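Local coordinates for protein fusolin (Unidentified entomopoxvirus, PDB 4OW5) that forms the viral spindles that enhance entomopoxvirus virulence and probably binds chitin through a lytic polysaccharide monooxygenase-like domain with a fibronectin type III fold, at residues A36-V41 / S57-M62; G115-T120 / C228-F233; I151-P156 / F209-R214. All coordinates share one frame; numbering follows the deposited sequence.

Contact 1. Residues A36-V41 / S57-M62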
loop_
_atom_site.group_PDB
_atom_site.type_symbol
_atom_site.label_atom_id
_atom_site.label_comp_id
_atom_site.label_asym_id
_atom_site.label_seq_id
_atom_site.Cartn_x
_atom_site.Cartn_y
_atom_site.Cartn_z
ATOM N N ALA A 36 -4.545 -19.656 -8.962
ATOM C CA ALA A 36 -5.952 -19.649 -8.522
ATOM C C ALA A 36 -6.910 -19.481 -9.694
ATOM O O ALA A 36 -7.946 -20.120 -9.696
ATOM C CB ALA A 36 -6.192 -18.518 -7.528
ATOM N N ALA A 37 -6.595 -18.596 -10.646
ATOM C CA ALA A 37 -7.441 -18.372 -11.846
ATOM C C ALA A 37 -7.558 -19.673 -12.632
ATOM O O ALA A 37 -8.658 -20.095 -12.984
ATOM C CB ALA A 37 -6.832 -17.275 -12.715
ATOM N N TYR A 38 -6.404 -20.337 -12.862
ATOM C CA TYR A 38 -6.345 -21.610 -13.567
ATOM C C TYR A 38 -7.210 -22.666 -12.846
ATOM O O TYR A 38 -8.084 -23.297 -13.449
ATOM C CB TYR A 38 -4.888 -22.087 -13.669
ATOM C CG TYR A 38 -4.714 -23.373 -14.447
ATOM C CD1 TYR A 38 -5.057 -24.601 -13.891
ATOM C CD2 TYR A 38 -4.206 -23.361 -15.741
ATOM C CE1 TYR A 38 -4.882 -25.788 -14.603
ATOM C CE2 TYR A 38 -4.038 -24.531 -16.461
ATOM C CZ TYR A 38 -4.331 -25.750 -15.870
ATOM O OH TYR A 38 -4.157 -26.885 -16.597
ATOM N N GLN A 39 -6.959 -22.826 -11.572
ATOM C CA GLN A 39 -7.636 -23.831 -10.744
ATOM C C GLN A 39 -9.123 -23.566 -10.570
ATOM O O GLN A 39 -9.888 -24.528 -10.467
ATOM C CB GLN A 39 -6.929 -23.998 -9.404
ATOM C CG GLN A 39 -5.580 -24.698 -9.656
ATOM C CD GLN A 39 -4.687 -24.899 -8.460
ATOM O OE1 GLN A 39 -4.947 -24.427 -7.355
ATOM N NE2 GLN A 39 -3.616 -25.652 -8.659
ATOM N N ASN A 40 -9.570 -22.322 -10.640
ATOM C CA ASN A 40 -10.994 -22.074 -10.560
ATOM C C ASN A 40 -11.695 -22.657 -11.785
ATOM O O ASN A 40 -12.731 -23.319 -11.657
ATOM C CB ASN A 40 -11.323 -20.572 -10.451
ATOM C CG ASN A 40 -11.898 -20.194 -9.114
ATOM O OD1 ASN A 40 -11.573 -20.787 -8.088
ATOM N ND2 ASN A 40 -12.853 -19.297 -9.096
ATOM N N VAL A 41 -11.120 -22.441 -12.960
ATOM C CA VAL A 41 -11.722 -22.961 -14.195
ATOM C C VAL A 41 -11.603 -24.486 -14.214
ATOM O O VAL A 41 -12.577 -25.160 -14.515
ATOM C CB VAL A 41 -11.104 -22.320 -15.433
ATOM C CG1 VAL A 41 -11.622 -23.006 -16.699
ATOM C CG2 VAL A 41 -11.416 -20.823 -15.453
ATOM N N SER A 57 -7.944 -28.691 -20.381
ATOM C CA SER A 57 -8.115 -28.001 -21.652
ATOM C C SER A 57 -8.798 -26.640 -21.466
ATOM O O SER A 57 -8.410 -25.661 -22.109
ATOM C CB SER A 57 -8.924 -28.847 -22.632
ATOM O OG SER A 57 -9.063 -28.137 -23.850
ATOM N N ALA A 58 -9.847 -26.596 -20.634
ATOM C CA ALA A 58 -10.610 -25.366 -20.400
ATOM C C ALA A 58 -9.741 -24.320 -19.730
ATOM O O ALA A 58 -9.701 -23.181 -20.204
ATOM C CB ALA A 58 -11.846 -25.661 -19.561
ATOM N N ALA A 59 -9.006 -24.705 -18.692
ATOM C CA ALA A 59 -8.125 -23.786 -17.945
ATOM C C ALA A 59 -6.909 -23.371 -18.794
ATOM O O ALA A 59 -6.501 -22.206 -18.751
ATOM C CB ALA A 59 -7.669 -24.422 -16.647
ATOM N N GLN A 60 -6.351 -24.297 -19.577
ATOM C CA GLN A 60 -5.198 -23.965 -20.429
ATOM C C GLN A 60 -5.639 -23.069 -21.577
ATOM O O GLN A 60 -4.880 -22.174 -21.944
ATOM C CB GLN A 60 -4.466 -25.208 -20.957
ATOM C CG GLN A 60 -3.763 -25.932 -19.843
ATOM C CD GLN A 60 -3.209 -27.273 -20.215
ATOM O OE1 GLN A 60 -3.363 -27.746 -21.329
ATOM N NE2 GLN A 60 -2.554 -27.911 -19.256
ATOM N N TYR A 61 -6.872 -23.252 -22.091
ATOM C CA TYR A 61 -7.429 -22.402 -23.151
ATOM C C TYR A 61 -7.524 -20.953 -22.671
ATOM O O TYR A 61 -7.243 -20.019 -23.426
ATOM C CB TYR A 61 -8.806 -22.908 -23.592
ATOM C CG TYR A 61 -9.490 -22.063 -24.640
ATOM C CD1 TYR A 61 -10.341 -21.026 -24.276
ATOM C CD2 TYR A 61 -9.430 -22.406 -25.984
ATOM C CE1 TYR A 61 -11.025 -20.287 -25.227
ATOM C CE2 TYR A 61 -10.101 -21.662 -26.954
ATOM C CZ TYR A 61 -10.932 -20.628 -26.568
ATOM O OH TYR A 61 -11.638 -19.927 -27.511
ATOM N N MET A 62 -7.909 -20.761 -21.418
ATOM C CA MET A 62 -7.983 -19.410 -20.840
ATOM C C MET A 62 -6.597 -18.706 -20.897
ATOM O O MET A 62 -6.513 -17.516 -21.214
ATOM C CB MET A 62 -8.513 -19.518 -19.399
ATOM C CG MET A 62 -8.385 -18.262 -18.612
ATOM S SD MET A 62 -9.019 -18.349 -16.905
ATOM C CE MET A 62 -8.205 -19.740 -16.330
#
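A near-antiparallel helix pair, formed by helix 32-47 and helix 52-64 in the helical region joined to the LPMO-like β-sandwich, is held here mainly by Y38, V41, A59 and M62. The axes of the two short segments approach to 8.4 Å at 142°, consistent with an alanine, A59, facing Y38. A59 CB sits over the centre of the Y38 ring, 3.5 Å from its centroid and only 4° off the normal, the geometry of a CH-pi contact. Y38 CG is anti to the backbone N (chi1 -177°), a torsion that swings the ring across the methyl. Q60 runs alongside Y38 and brings its CG to the ring edge. Its NE2 gives a weak, bent hydrogen bond to Y38 OH at 3.3 Å; the phenol's stronger partner is P24 O. N40 hydrogen-bonds the second subunit, through ND2 to D243 O and OD1 to I245 N of that chain. One turn beyond Y38, V41 divides its branches: CG1 lies 3.9 Å from A58 CB, while CG2 meets M62. The M62 chain is extended as far as SD and bends at its last torsion, which places CE 3.5 Å from V41 CG2 and 3.4 Å from A37 O.

Contact 2. Residues G115-T120 / C228-F233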
loop_
_atom_site.group_PDB
_atom_site.type_symbol
_atom_site.label_atom_id
_atom_site.label_comp_id
_atom_site.label_asym_id
_atom_site.label_seq_id
_atom_site.Cartn_x
_atom_site.Cartn_y
_atom_site.Cartn_z
ATOM N N GLY A 115 -8.184 -10.928 -5.368
ATOM C CA GLY A 115 -7.003 -11.299 -4.618
ATOM C C GLY A 115 -5.787 -10.467 -4.941
ATOM O O GLY A 115 -5.899 -9.403 -5.574
ATOM N N SER A 116 -4.605 -10.998 -4.552
ATOM C CA SER A 116 -3.320 -10.300 -4.616
ATOM C C SER A 116 -2.676 -10.363 -6.005
ATOM O O SER A 116 -1.533 -10.815 -6.138
ATOM C CB SER A 116 -2.372 -10.881 -3.568
ATOM O OG SER A 116 -2.256 -12.292 -3.672
ATOM N N TRP A 117 -3.385 -9.868 -7.042
ATOM C CA TRP A 117 -2.872 -9.882 -8.414
ATOM C C TRP A 117 -1.558 -9.126 -8.473
ATOM O O TRP A 117 -1.457 -8.094 -7.829
ATOM C CB TRP A 117 -3.876 -9.280 -9.399
ATOM C CG TRP A 117 -5.058 -10.169 -9.636
ATOM C CD1 TRP A 117 -6.287 -10.096 -9.046
ATOM C CD2 TRP A 117 -5.085 -11.321 -10.474
ATOM N NE1 TRP A 117 -7.116 -11.060 -9.575
ATOM C CE2 TRP A 117 -6.376 -11.884 -10.373
ATOM C CE3 TRP A 117 -4.145 -11.923 -11.329
ATOM C CZ2 TRP A 117 -6.745 -13.011 -11.087
ATOM C CZ3 TRP A 117 -4.519 -13.050 -12.036
ATOM C CH2 TRP A 117 -5.801 -13.570 -11.923
ATOM N N THR A 118 -0.545 -9.656 -9.184
ATOM C CA THR A 118 0.770 -9.030 -9.231
ATOM C C THR A 118 0.691 -7.801 -10.127
ATOM O O THR A 118 0.367 -7.941 -11.310
ATOM C CB THR A 118 1.856 -9.985 -9.712
ATOM O OG1 THR A 118 1.892 -11.101 -8.841
ATOM C CG2 THR A 118 3.263 -9.313 -9.765
ATOM N N PRO A 119 1.031 -6.609 -9.600
ATOM C CA PRO A 119 0.973 -5.420 -10.440
ATOM C C PRO A 119 2.281 -5.031 -11.049
ATOM O O PRO A 119 3.338 -5.398 -10.573
ATOM C CB PRO A 119 0.557 -4.352 -9.436
ATOM C CG PRO A 119 1.367 -4.747 -8.182
ATOM C CD PRO A 119 1.368 -6.262 -8.200
ATOM N N THR A 120 2.196 -4.188 -12.057
ATOM C CA THR A 120 3.310 -3.432 -12.575
ATOM C C THR A 120 3.573 -2.355 -11.522
ATOM O O THR A 120 2.648 -1.615 -11.176
ATOM C CB THR A 120 2.976 -2.808 -13.937
ATOM O OG1 THR A 120 2.884 -3.850 -14.916
ATOM C CG2 THR A 120 4.009 -1.718 -14.347
ATOM N N CYS A 228 -7.636 -6.308 -18.537
ATOM C CA CYS A 228 -7.307 -5.718 -17.253
ATOM C C CYS A 228 -5.814 -5.706 -17.086
ATOM O O CYS A 228 -5.165 -6.693 -17.406
ATOM C CB CYS A 228 -7.959 -6.502 -16.110
ATOM S SG CYS A 228 -9.752 -6.374 -16.084
ATOM N N ALA A 229 -5.267 -4.616 -16.557
ATOM C CA ALA A 229 -3.852 -4.507 -16.203
ATOM C C ALA A 229 -3.772 -4.008 -14.754
ATOM O O ALA A 229 -4.379 -2.996 -14.419
ATOM C CB ALA A 229 -3.139 -3.569 -17.129
ATOM N N ASP A 230 -3.039 -4.724 -13.923
ATOM C CA ASP A 230 -2.841 -4.404 -12.502
ATOM C C ASP A 230 -1.617 -3.496 -12.343
ATOM O O ASP A 230 -0.552 -3.763 -12.903
ATOM C CB ASP A 230 -2.677 -5.683 -11.692
ATOM C CG ASP A 230 -3.871 -6.613 -11.850
ATOM O OD1 ASP A 230 -4.987 -6.237 -11.386
ATOM O OD2 ASP A 230 -3.701 -7.714 -12.452
ATOM N N VAL A 231 -1.767 -2.436 -11.601
ATOM C CA VAL A 231 -0.738 -1.404 -11.428
ATOM C C VAL A 231 -0.738 -0.840 -9.996
ATOM O O VAL A 231 -1.785 -0.697 -9.366
ATOM C CB VAL A 231 -0.969 -0.225 -12.448
ATOM C CG1 VAL A 231 0.178 0.809 -12.433
ATOM C CG2 VAL A 231 -1.224 -0.708 -13.871
ATOM N N ILE A 232 0.445 -0.398 -9.550
ATOM C CA ILE A 232 0.627 0.269 -8.280
ATOM C C ILE A 232 1.735 1.300 -8.402
ATOM O O ILE A 232 2.742 1.065 -9.061
ATOM C CB ILE A 232 0.902 -0.715 -7.106
ATOM C CG1 ILE A 232 0.569 -0.036 -5.768
ATOM C CG2 ILE A 232 2.324 -1.294 -7.118
ATOM C CD1 ILE A 232 0.706 -0.975 -4.526
ATOM N N PHE A 233 1.557 2.436 -7.760
ATOM C CA PHE A 233 2.603 3.430 -7.680
ATOM C C PHE A 233 3.429 3.118 -6.425
ATOM O O PHE A 233 2.851 2.771 -5.401
ATOM C CB PHE A 233 1.999 4.853 -7.644
ATOM C CG PHE A 233 1.481 5.250 -9.001
ATOM C CD1 PHE A 233 2.351 5.459 -10.052
ATOM C CD2 PHE A 233 0.122 5.416 -9.225
ATOM C CE1 PHE A 233 1.881 5.774 -11.314
ATOM C CE2 PHE A 233 -0.347 5.781 -10.482
ATOM C CZ PHE A 233 0.546 5.986 -11.515
HETATM O O HOH W 1 -1.434 -9.049 -12.940
HETATM O O HOH W 2 0.462 -4.701 -15.192
#
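T120 and V231 make a parallel bridge in an otherwise antiparallel neighbourhood, where an irregular segment reaches the edge of strand 223-234 and starts strand 120-123. Two bonds define it. T120 N donates to D230 O at 2.9 Å and 167°, coming from 36° above the carbonyl plane, whereas I232 N reaches T120 O at 3.0 Å nearly along the C=O axis. Beside them, P119 CG packs against I232 CG2 at 3.7 Å, the two side chains pointing the same way. At the other end D230 CG is anti to its carbonyl carbon, which carries the carboxylate to W117, where OD2 touches W117 CB at 3.4 Å. The carboxylate and indole planes are nearly parallel (11°), but the side chains run obliquely and do not stack. Water 1 bridges D230 OD2 and T118 O, 2.7 Å from each. Water 2 links D230 O and T120 OG1, which also meets Y345 OH of the second subunit. R10 forms a salt bridge with D230 OD1 and a cation-pi contact with W117, whose NE1 hydrogen-bonds V113 O. The buried carboxylate thus has a charged partner on one oxygen and water on the other, an environment that would be expected to keep it ionised.

Contact 3. Residues I151-P156 / F209-R214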
loop_
_atom_site.group_PDB
_atom_site.type_symbol
_atom_site.label_atom_id
_atom_site.label_comp_id
_atom_site.label_asym_id
_atom_site.label_seq_id
_atom_site.Cartn_x
_atom_site.Cartn_y
_atom_site.Cartn_z
ATOM N N ILE A 151 -9.518 3.603 -22.693
ATOM C CA ILE A 151 -8.744 3.212 -21.514
ATOM C C ILE A 151 -9.474 3.771 -20.319
ATOM O O ILE A 151 -9.902 4.936 -20.337
ATOM C CB ILE A 151 -7.269 3.673 -21.578
ATOM C CG1 ILE A 151 -6.599 3.230 -22.900
ATOM C CG2 ILE A 151 -6.481 3.197 -20.334
ATOM C CD1 ILE A 151 -5.135 3.720 -23.059
ATOM N N TYR A 152 -9.631 2.924 -19.303
ATOM C CA TYR A 152 -10.281 3.233 -18.051
ATOM C C TYR A 152 -9.385 2.969 -16.875
ATOM O O TYR A 152 -8.530 2.100 -16.944
ATOM C CB TYR A 152 -11.549 2.398 -17.869
ATOM C CG TYR A 152 -12.571 2.579 -18.964
ATOM C CD1 TYR A 152 -13.662 3.418 -18.788
ATOM C CD2 TYR A 152 -12.485 1.863 -20.152
ATOM C CE1 TYR A 152 -14.620 3.576 -19.779
ATOM C CE2 TYR A 152 -13.439 2.008 -21.151
ATOM C CZ TYR A 152 -14.493 2.891 -20.973
ATOM O OH TYR A 152 -15.461 3.063 -21.920
ATOM N N ILE A 153 -9.632 3.668 -15.767
ATOM C CA ILE A 153 -8.938 3.480 -14.496
ATOM C C ILE A 153 -9.997 3.243 -13.420
ATOM O O ILE A 153 -11.060 3.896 -13.422
ATOM C CB ILE A 153 -7.976 4.639 -14.106
ATOM C CG1 ILE A 153 -7.194 4.266 -12.825
ATOM C CG2 ILE A 153 -8.735 5.970 -13.883
ATOM C CD1 ILE A 153 -6.078 5.180 -12.500
ATOM N N THR A 154 -9.715 2.321 -12.513
ATOM C CA THR A 154 -10.633 2.076 -11.414
ATOM C C THR A 154 -10.755 3.325 -10.492
ATOM O O THR A 154 -9.809 4.099 -10.330
ATOM C CB THR A 154 -10.261 0.853 -10.597
ATOM O OG1 THR A 154 -8.859 0.874 -10.333
ATOM C CG2 THR A 154 -10.690 -0.453 -11.268
ATOM N N VAL A 155 -11.935 3.485 -9.928
ATOM C CA VAL A 155 -12.259 4.556 -8.970
ATOM C C VAL A 155 -11.369 4.377 -7.733
ATOM O O VAL A 155 -10.980 3.249 -7.437
ATOM C CB VAL A 155 -13.755 4.631 -8.580
ATOM C CG1 VAL A 155 -14.643 4.952 -9.786
ATOM C CG2 VAL A 155 -14.234 3.364 -7.864
ATOM N N PRO A 156 -11.112 5.436 -6.943
ATOM C CA PRO A 156 -10.241 5.257 -5.763
ATOM C C PRO A 156 -10.717 4.245 -4.712
ATOM O O PRO A 156 -9.876 3.664 -4.053
ATOM C CB PRO A 156 -10.152 6.663 -5.170
ATOM C CG PRO A 156 -10.530 7.585 -6.299
ATOM C CD PRO A 156 -11.492 6.850 -7.141
ATOM N N PHE A 209 -4.383 -0.516 -8.253
ATOM C CA PHE A 209 -5.524 -0.240 -9.110
ATOM C C PHE A 209 -5.463 -1.049 -10.388
ATOM O O PHE A 209 -4.500 -1.771 -10.649
ATOM C CB PHE A 209 -5.586 1.272 -9.414
ATOM C CG PHE A 209 -4.411 1.843 -10.152
ATOM C CD1 PHE A 209 -3.261 2.215 -9.475
ATOM C CD2 PHE A 209 -4.457 2.026 -11.524
ATOM C CE1 PHE A 209 -2.208 2.821 -10.147
ATOM C CE2 PHE A 209 -3.376 2.557 -12.211
ATOM C CZ PHE A 209 -2.273 2.994 -11.518
ATOM N N VAL A 210 -6.519 -0.933 -11.174
ATOM C CA VAL A 210 -6.680 -1.625 -12.436
ATOM C C VAL A 210 -6.881 -0.598 -13.529
ATOM O O VAL A 210 -7.597 0.402 -13.351
ATOM C CB VAL A 210 -7.861 -2.680 -12.390
ATOM C CG1 VAL A 210 -8.308 -3.119 -13.796
ATOM C CG2 VAL A 210 -7.485 -3.878 -11.556
ATOM N N LEU A 211 -6.206 -0.838 -14.650
ATOM C CA LEU A 211 -6.392 -0.116 -15.904
ATOM C C LEU A 211 -7.130 -1.083 -16.814
ATOM O O LEU A 211 -6.786 -2.266 -16.826
ATOM C CB LEU A 211 -5.061 0.355 -16.519
ATOM C CG LEU A 211 -4.333 1.420 -15.687
ATOM C CD1 LEU A 211 -2.966 1.702 -16.188
ATOM C CD2 LEU A 211 -5.118 2.698 -15.629
ATOM N N TYR A 212 -8.225 -0.640 -17.413
ATOM C CA TYR A 212 -9.035 -1.449 -18.313
ATOM C C TYR A 212 -8.914 -0.889 -19.729
ATOM O O TYR A 212 -9.125 0.295 -19.929
ATOM C CB TYR A 212 -10.473 -1.462 -17.857
ATOM C CG TYR A 212 -11.332 -2.569 -18.433
ATOM C CD1 TYR A 212 -10.939 -3.905 -18.346
ATOM C CD2 TYR A 212 -12.536 -2.285 -19.068
ATOM C CE1 TYR A 212 -11.738 -4.923 -18.838
ATOM C CE2 TYR A 212 -13.370 -3.301 -19.511
ATOM C CZ TYR A 212 -12.958 -4.616 -19.423
ATOM O OH TYR A 212 -13.821 -5.596 -19.814
ATOM N N VAL A 213 -8.497 -1.720 -20.670
ATOM C CA VAL A 213 -8.269 -1.312 -22.064
ATOM C C VAL A 213 -9.205 -2.087 -22.972
ATOM O O VAL A 213 -9.237 -3.332 -22.950
ATOM C CB VAL A 213 -6.808 -1.533 -22.499
ATOM C CG1 VAL A 213 -6.598 -1.151 -23.972
ATOM C CG2 VAL A 213 -5.852 -0.739 -21.626
ATOM N N ARG A 214 -9.902 -1.331 -23.814
ATOM C CA ARG A 214 -10.798 -1.815 -24.831
ATOM C C ARG A 214 -10.224 -1.462 -26.197
ATOM O O ARG A 214 -9.966 -0.289 -26.446
ATOM C CB ARG A 214 -12.163 -1.163 -24.674
ATOM C CG ARG A 214 -13.158 -1.653 -25.716
ATOM C CD ARG A 214 -14.428 -0.865 -25.618
ATOM N NE ARG A 214 -15.402 -1.271 -26.625
ATOM C CZ ARG A 214 -16.374 -0.494 -27.107
ATOM N NH1 ARG A 214 -16.513 0.759 -26.679
ATOM N NH2 ARG A 214 -17.221 -0.967 -28.007
#
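Strands 151-154 and 209-214 pair antiparallel, their short axes 4.5 Å apart at 160°, in the register I151-V213, Y152-Y212 and I153-L211. Y152 and Y212 form the hydrogen-bonded pair: Y152 N to Y212 O measures 2.7 Å, with the donor in the carbonyl plane, and Y212 N returns a bond to Y152 O. T154 N continues the pattern to V210 O. Beyond it a side chain takes over from the backbone, for V210 N donates to T154 OG1 at 3.1 Å and an almost straight 177°. T154 OG1 lies between its own backbone N and carbonyl carbon (chi1 45°), which turns the oxygen to the opposite strand and leaves CG2 against V210 CB at 3.8 Å.

The tyrosines share one face of the sheet. Y152 CB and Y212 CB are 4.0 Å apart, Y212 O lies at the edge of the Y152 ring in its plane, and W167 meets both rings edge-to-face. Their hydroxyls diverge, Y152 OH to E150 and Y212 OH to L92 O.

I151, I153, L211 and V213 occupy the other face, and the F209 ring packs beside I153. I153 CB meets L211 CD2 at 3.8 Å, and I153 CD1 reaches F209 CD2 at 3.7 Å, the I153 and F209 side chains running obliquely to each other. I151 CG2 and V213 CG2 lie side by side at 4.2 Å. V200 and I202 of strand 194-203, which belongs to the other sheet, touch this apolar layer. Such a layer between two sheets is the core of a β-sandwich, in keeping with the fibronectin type III fold of LPMO-like domains.

From the N terminus, contact 1 comes first and closes a short, mostly helical connection of 15 residues. Contact 2 opens later, in series with it, and spans 107 residues rich in strands; contact 3 is nested within that span, closing 52 residues. Contacts 2 and 3 belong to one sheet, because strands 209-217 and 223-234 are adjacent: A229 N lies 2.8 Å from L211 O, and F209 and F233 bring their rings together. Contact 1 meets contact 2 through A37 CB, 3.9 Å from W117 CH2, which packs the helix pair against the loop that leads into the sheet. It stays about 13 Å from contact 3 at the nearest atoms. Contacts 1 and 2 both touch the second subunit.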